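Local coordinates for aclacinomycin-N/aclacinomycin-A oxidase (Streptomyces galilaeus, PDB 2IPI), which oxidises the terminal sugar of aclacinomycins in the last two steps of their biosynthesis, using a bicovalently attached FAD and molecular oxygen, at residues Gly155-Tyr163 / Gly464-Val472. Sequence-based numbering, arbitrary orientation.
Sequences GGHVLGGGY and GTFINYPDV. With FAD (flavin-adenine dinucleotide), chain F.
The ribityl hydroxyl O3' of FAD is approached by both His157 and Asn468. His157 ND1 forms a short, nearly straight hydrogen bond to FAD O3' (2.5 Å, 166°). Asn468 ND2 approaches the same FAD O3' to 3.1 Å. The imidazole is turned to the ribityl chain by its first torsion, which sets CG anti to the backbone N (chi1 172°). One face of this ring rests on Gly162 CA. Asn468, an FAD-binding residue, points its side chain toward 155-163, with Asn468 OD1 3.9 Å from Gly160 CA. No hydrogen bond joins the two segments directly; both pack against the cofactor.

Further along FAD, Tyr163 holds the pyrimidine edge with its backbone. Tyr163 N donates to FAD O2 (2.9 Å), and Tyr163 O accepts from FAD N3 (2.8 Å). The Phe466 ring meets Gly162 CA and FAD O2 at its edge. Phe466 CD2 lies 3.4 Å above the plane of the Tyr469 ring, over its centre. Tyr469, an active-site proton acceptor, hydrogen-bonds the bound aclacinomycin ligand through OH.

A Schellman motif with Gly161 at C-prime ends helix 154-157. This helix end belongs to the FAD-binding domain, with Val158 against strand 221-227. In the loop 464-472, Ile467 touches helix 486-491 and Tyr469 touches strand 420-428.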
ATOM      1  N   GLY A 155      10.658  -2.645   1.618  1.00 10.21           N
ATOM      2  CA  GLY A 155      11.252  -2.285   0.347  1.00  7.94           C
ATOM      3  C   GLY A 155      10.328  -1.697  -0.680  1.00 14.03           C
ATOM      4  O   GLY A 155      10.583  -0.629  -1.255  1.00 11.26           O
ATOM      5  N   GLY A 156       9.210  -2.382  -0.973  1.00 12.10           N
ATOM      6  CA  GLY A 156       8.351  -1.832  -2.024  1.00 11.44           C
ATOM      7  C   GLY A 156       7.079  -1.243  -1.440  1.00 15.48           C
ATOM      8  O   GLY A 156       6.175  -0.883  -2.206  1.00 20.21           O
ATOM      9  N   HIS A 157       7.035  -1.160  -0.114  1.00 12.57           N
ATOM     10  CA  HIS A 157       5.919  -0.610   0.634  1.00 13.76           C
ATOM     11  C   HIS A 157       6.144   0.854   0.952  1.00 10.30           C
ATOM     12  O   HIS A 157       5.238   1.690   0.819  1.00 11.89           O
ATOM     13  CB  HIS A 157       5.710  -1.399   1.933  1.00 13.99           C
ATOM     14  CG  HIS A 157       4.711  -0.813   2.879  1.00 17.59           C
ATOM     15  ND1 HIS A 157       3.354  -1.016   2.736  1.00 17.89           N
ATOM     16  CD2 HIS A 157       4.856  -0.046   3.988  1.00 19.65           C
ATOM     17  CE1 HIS A 157       2.713  -0.399   3.711  1.00 19.06           C
ATOM     18  NE2 HIS A 157       3.601   0.205   4.485  1.00 18.97           N
ATOM     19  N   VAL A 158       7.363   1.213   1.399  1.00  9.17           N
ATOM     20  CA  VAL A 158       7.464   2.599   1.860  1.00  9.79           C
ATOM     21  C   VAL A 158       7.602   3.591   0.711  1.00 10.28           C
ATOM     22  O   VAL A 158       7.012   4.678   0.713  1.00 11.03           O
ATOM     23  CB  VAL A 158       8.645   2.753   2.837  1.00  6.22           C
ATOM     24  CG1 VAL A 158       8.902   4.220   3.099  1.00  6.55           C
ATOM     25  CG2 VAL A 158       8.397   1.995   4.141  1.00 11.77           C
ATOM     26  N   LEU A 159       8.365   3.281  -0.329  1.00 15.10           N
ATOM     27  CA  LEU A 159       8.600   4.267  -1.389  1.00 15.40           C
ATOM     28  C   LEU A 159       7.365   4.601  -2.221  1.00 16.81           C
ATOM     29  O   LEU A 159       7.397   5.564  -3.003  1.00 15.44           O
ATOM     30  CB  LEU A 159       9.741   3.806  -2.297  1.00 16.44           C
ATOM     31  CG  LEU A 159       9.859   2.382  -2.808  1.00 21.35           C
ATOM     32  CD1 LEU A 159       8.567   1.582  -2.779  1.00 25.71           C
ATOM     33  CD2 LEU A 159      10.409   2.390  -4.246  1.00 19.53           C
ATOM     34  N   GLY A 160       6.304   3.817  -2.061  1.00 15.33           N
ATOM     35  CA  GLY A 160       5.040   4.110  -2.685  1.00 17.28           C
ATOM     36  C   GLY A 160       4.009   4.608  -1.702  1.00 18.46           C
ATOM     37  O   GLY A 160       2.836   4.797  -2.032  1.00 18.76           O
ATOM     38  N   GLY A 161       4.428   4.832  -0.464  1.00 19.16           N
ATOM     39  CA  GLY A 161       3.637   5.430   0.563  1.00 16.11           C
ATOM     40  C   GLY A 161       2.572   4.594   1.208  1.00 14.03           C
ATOM     41  O   GLY A 161       1.529   5.173   1.522  1.00 21.93           O
ATOM     42  N   GLY A 162       2.839   3.313   1.378  1.00 16.08           N
ATOM     43  CA  GLY A 162       2.004   2.413   2.141  1.00 18.55           C
ATOM     44  C   GLY A 162       1.505   3.120   3.403  1.00 18.17           C
ATOM     45  O   GLY A 162       2.260   3.853   4.053  1.00 23.23           O
ATOM     46  N   TYR A 163       0.237   2.928   3.696  1.00 16.51           N
ATOM     47  CA  TYR A 163      -0.491   3.556   4.780  1.00 16.15           C
ATOM     48  C   TYR A 163      -1.084   2.451   5.647  1.00 14.48           C
ATOM     49  O   TYR A 163      -1.170   1.293   5.243  1.00 10.55           O
ATOM     50  CB  TYR A 163      -1.597   4.455   4.209  1.00 18.33           C
ATOM     51  CG  TYR A 163      -2.882   3.702   3.937  1.00 23.74           C
ATOM     52  CD1 TYR A 163      -3.958   3.816   4.814  1.00 24.34           C
ATOM     53  CD2 TYR A 163      -3.035   2.879   2.831  1.00 26.94           C
ATOM     54  CE1 TYR A 163      -5.135   3.132   4.579  1.00 28.30           C
ATOM     55  CE2 TYR A 163      -4.209   2.188   2.589  1.00 26.63           C
ATOM     56  CZ  TYR A 163      -5.258   2.325   3.472  1.00 26.73           C
ATOM     57  OH  TYR A 163      -6.433   1.654   3.246  1.00 22.54           O
ATOM     58  N   GLY A 464      -8.089   9.709  -7.972  1.00 15.78           N
ATOM     59  CA  GLY A 464      -7.352   8.698  -8.713  1.00 13.16           C
ATOM     60  C   GLY A 464      -7.197   7.411  -7.944  1.00 14.07           C
ATOM     61  O   GLY A 464      -8.042   6.994  -7.146  1.00 13.68           O
ATOM     62  N   THR A 465      -6.063   6.733  -8.176  1.00 12.85           N
ATOM     63  CA  THR A 465      -5.851   5.504  -7.383  1.00 12.22           C
ATOM     64  C   THR A 465      -4.434   5.496  -6.823  1.00 12.77           C
ATOM     65  O   THR A 465      -3.757   6.515  -6.989  1.00 10.89           O
ATOM     66  CB  THR A 465      -6.244   4.266  -8.193  1.00 11.86           C
ATOM     67  OG1 THR A 465      -5.949   3.092  -7.425  1.00 11.74           O
ATOM     68  CG2 THR A 465      -5.493   4.152  -9.502  1.00  9.94           C
ATOM     69  N   PHE A 466      -4.007   4.446  -6.155  1.00 12.67           N
ATOM     70  CA  PHE A 466      -2.810   4.331  -5.321  1.00 14.49           C
ATOM     71  C   PHE A 466      -1.708   3.526  -5.971  1.00 11.67           C
ATOM     72  O   PHE A 466      -1.987   2.405  -6.396  1.00  9.93           O
ATOM     73  CB  PHE A 466      -3.251   3.641  -4.025  1.00 13.40           C
ATOM     74  CG  PHE A 466      -2.224   3.391  -2.949  1.00 15.42           C
ATOM     75  CD1 PHE A 466      -1.271   4.343  -2.629  1.00 18.06           C
ATOM     76  CD2 PHE A 466      -2.217   2.191  -2.265  1.00 13.94           C
ATOM     77  CE1 PHE A 466      -0.338   4.098  -1.638  1.00 17.58           C
ATOM     78  CE2 PHE A 466      -1.296   1.935  -1.265  1.00 14.85           C
ATOM     79  CZ  PHE A 466      -0.358   2.895  -0.948  1.00 16.81           C
ATOM     80  N   ILE A 467      -0.468   4.004  -6.069  1.00 12.30           N
ATOM     81  CA  ILE A 467       0.558   3.256  -6.782  1.00  8.18           C
ATOM     82  C   ILE A 467       0.768   1.838  -6.274  1.00 10.62           C
ATOM     83  O   ILE A 467       1.085   0.930  -7.049  1.00 12.04           O
ATOM     84  CB  ILE A 467       1.933   3.972  -6.791  1.00 11.82           C
ATOM     85  CG1 ILE A 467       2.612   3.952  -5.423  1.00  9.43           C
ATOM     86  CG2 ILE A 467       1.819   5.375  -7.337  1.00 21.05           C
ATOM     87  CD1 ILE A 467       2.838   5.311  -4.831  1.00 23.11           C
ATOM     88  N   ASN A 468       0.589   1.554  -4.982  1.00  9.20           N
ATOM     89  CA  ASN A 468       0.812   0.202  -4.478  1.00 10.62           C
ATOM     90  C   ASN A 468      -0.348  -0.733  -4.791  1.00 10.58           C
ATOM     91  O   ASN A 468      -0.406  -1.894  -4.357  1.00 15.04           O
ATOM     92  CB  ASN A 468       1.046   0.264  -2.964  1.00 11.89           C
ATOM     93  CG  ASN A 468       2.512   0.403  -2.604  1.00 14.20           C
ATOM     94  OD1 ASN A 468       3.384   0.647  -3.441  1.00 17.53           O
ATOM     95  ND2 ASN A 468       2.771   0.225  -1.312  1.00 14.67           N
ATOM     96  N   TYR A 469      -1.283  -0.218  -5.569  1.00 12.11           N
ATOM     97  CA  TYR A 469      -2.366  -0.896  -6.219  1.00 12.17           C
ATOM     98  C   TYR A 469      -2.194  -0.815  -7.740  1.00 13.92           C
ATOM     99  O   TYR A 469      -3.001  -0.156  -8.398  1.00 11.55           O
ATOM    100  CB  TYR A 469      -3.716  -0.273  -5.875  1.00 12.89           C
ATOM    101  CG  TYR A 469      -4.142  -0.253  -4.425  1.00 14.21           C
ATOM    102  CD1 TYR A 469      -5.271   0.481  -4.082  1.00 15.52           C
ATOM    103  CD2 TYR A 469      -3.464  -0.929  -3.424  1.00 15.98           C
ATOM    104  CE1 TYR A 469      -5.723   0.548  -2.778  1.00 15.42           C
ATOM    105  CE2 TYR A 469      -3.903  -0.874  -2.109  1.00 13.56           C
ATOM    106  CZ  TYR A 469      -5.028  -0.136  -1.801  1.00 14.92           C
ATOM    107  OH  TYR A 469      -5.491  -0.063  -0.506  1.00 16.80           O
ATOM    108  N   PRO A 470      -1.167  -1.432  -8.299  1.00 14.45           N
ATOM    109  CA  PRO A 470      -0.995  -1.376  -9.758  1.00 14.22           C
ATOM    110  C   PRO A 470      -2.160  -2.063 -10.469  1.00 15.74           C
ATOM    111  O   PRO A 470      -2.579  -3.109  -9.967  1.00 11.84           O
ATOM    112  CB  PRO A 470       0.269  -2.196 -10.003  1.00 15.24           C
ATOM    113  CG  PRO A 470       0.260  -3.153  -8.840  1.00 12.88           C
ATOM    114  CD  PRO A 470      -0.096  -2.238  -7.701  1.00 13.85           C
ATOM    115  N   ASP A 471      -2.608  -1.464 -11.570  1.00 12.63           N
ATOM    116  CA  ASP A 471      -3.645  -2.071 -12.404  1.00 12.69           C
ATOM    117  C   ASP A 471      -3.319  -1.810 -13.884  1.00 12.44           C
ATOM    118  O   ASP A 471      -3.499  -0.701 -14.365  1.00 12.78           O
ATOM    119  CB  ASP A 471      -5.014  -1.519 -12.068  1.00  8.77           C
ATOM    120  CG  ASP A 471      -6.128  -2.107 -12.916  1.00  6.25           C
ATOM    121  OD1 ASP A 471      -6.013  -3.247 -13.368  1.00  9.93           O
ATOM    122  OD2 ASP A 471      -7.130  -1.393 -13.145  1.00 10.07           O
ATOM    123  N   VAL A 472      -2.820  -2.841 -14.548  1.00 13.06           N
ATOM    124  CA  VAL A 472      -2.304  -2.579 -15.907  1.00 15.03           C
ATOM    125  C   VAL A 472      -3.447  -2.407 -16.891  1.00 17.94           C
ATOM    126  O   VAL A 472      -3.283  -2.014 -18.044  1.00 19.45           O
ATOM    127  CB  VAL A 472      -1.295  -3.685 -16.255  1.00 17.22           C
ATOM    128  CG1 VAL A 472      -1.989  -4.893 -16.858  1.00 12.08           C
ATOM    129  CG2 VAL A 472      -0.207  -3.095 -17.151  1.00 17.26           C
TER
HETATM  130  PA  FAD F 801       7.745  -6.554  -3.821  1.00 11.55           P
HETATM  131  O1A FAD F 801       7.092  -7.345  -4.789  1.00 11.21           O
HETATM  132  O2A FAD F 801       9.051  -7.109  -3.469  1.00  7.64           O
HETATM  133  O5B FAD F 801       7.892  -5.066  -4.309  1.00 10.01           O
HETATM  134  C5B FAD F 801       6.848  -4.352  -4.836  1.00 14.06           C
HETATM  135  C4B FAD F 801       7.370  -3.262  -5.768  1.00 16.68           C
HETATM  136  O4B FAD F 801       8.438  -2.601  -5.147  1.00 14.10           O
HETATM  137  C3B FAD F 801       7.979  -3.863  -7.048  1.00 14.70           C
HETATM  138  O3B FAD F 801       7.912  -2.962  -8.092  1.00  8.81           O
HETATM  139  C2B FAD F 801       9.438  -4.062  -6.675  1.00 12.35           C
HETATM  140  O2B FAD F 801      10.331  -4.123  -7.754  1.00 12.54           O
HETATM  141  C1B FAD F 801       9.639  -2.856  -5.785  1.00 14.94           C
HETATM  142  N9A FAD F 801      10.781  -2.985  -4.858  1.00 15.63           N
HETATM  143  C8A FAD F 801      11.010  -3.984  -3.996  1.00 15.48           C
HETATM  144  N7A FAD F 801      12.121  -3.755  -3.311  1.00 16.20           N
HETATM  145  C5A FAD F 801      12.626  -2.606  -3.759  1.00 15.46           C
HETATM  146  C6A FAD F 801      13.756  -1.876  -3.416  1.00 17.19           C
HETATM  147  N6A FAD F 801      14.485  -2.294  -2.454  1.00 17.31           N
HETATM  148  N1A FAD F 801      14.004  -0.730  -4.028  1.00 11.54           N
HETATM  149  C2A FAD F 801      13.159  -0.299  -4.936  1.00 13.98           C
HETATM  150  N3A FAD F 801      12.067  -0.956  -5.277  1.00 13.08           N
HETATM  151  C4A FAD F 801      11.801  -2.099  -4.718  1.00 14.49           C
HETATM  152  N1  FAD F 801      -0.264  -1.388   1.258  1.00  9.87           N
HETATM  153  C2  FAD F 801      -0.626  -0.319   2.043  1.00 10.62           C
HETATM  154  O2  FAD F 801      -0.386   0.777   1.776  1.00 10.03           O
HETATM  155  N3  FAD F 801      -1.303  -0.577   3.203  1.00 16.41           N
HETATM  156  C4  FAD F 801      -1.624  -1.863   3.600  1.00 15.80           C
HETATM  157  O4  FAD F 801      -2.136  -2.034   4.670  1.00 12.33           O
HETATM  158  C4X FAD F 801      -1.235  -2.941   2.802  1.00 13.96           C
HETATM  159  N5  FAD F 801      -1.546  -4.229   3.127  1.00 11.27           N
HETATM  160  C5X FAD F 801      -1.110  -5.279   2.387  1.00 16.55           C
HETATM  161  C6  FAD F 801      -1.362  -6.591   2.794  1.00 17.34           C
HETATM  162  C7  FAD F 801      -0.963  -7.630   2.006  1.00 15.81           C
HETATM  163  C7M FAD F 801      -1.165  -9.004   2.556  1.00 19.65           C
HETATM  164  C8  FAD F 801      -0.218  -7.404   0.844  1.00 11.78           C
HETATM  165  C8M FAD F 801       0.478  -8.563   0.166  1.00 12.90           C
HETATM  166  C9  FAD F 801       0.027  -6.097   0.488  1.00 12.54           C
HETATM  167  C9A FAD F 801      -0.427  -5.020   1.207  1.00 16.42           C
HETATM  168  N10 FAD F 801      -0.182  -3.720   0.808  1.00 15.52           N
HETATM  169  C10 FAD F 801      -0.541  -2.687   1.621  1.00 14.43           C
HETATM  170  C1' FAD F 801       0.012  -3.371  -0.631  1.00 12.76           C
HETATM  171  C2' FAD F 801       1.456  -3.386  -1.134  1.00 16.61           C
HETATM  172  O2' FAD F 801       1.854  -4.440  -1.948  1.00 13.13           O
HETATM  173  C3' FAD F 801       2.493  -3.205  -0.051  1.00 20.06           C
HETATM  174  O3' FAD F 801       2.276  -2.043   0.689  1.00 16.21           O
HETATM  175  C4' FAD F 801       3.853  -3.332  -0.803  1.00 24.00           C
HETATM  176  O4' FAD F 801       3.811  -3.068  -2.147  1.00 21.15           O
HETATM  177  C5' FAD F 801       4.646  -4.614  -0.698  1.00 18.92           C
HETATM  178  O5' FAD F 801       5.920  -4.438  -1.220  1.00 15.33           O
HETATM  179  P   FAD F 801       6.850  -5.693  -1.208  1.00 10.80           P
HETATM  180  O1P FAD F 801       8.190  -5.327  -0.920  1.00  8.88           O
HETATM  181  O2P FAD F 801       6.315  -6.609  -0.297  1.00 17.11           O
HETATM  182  O3P FAD F 801       6.724  -6.409  -2.613  1.00  9.43           O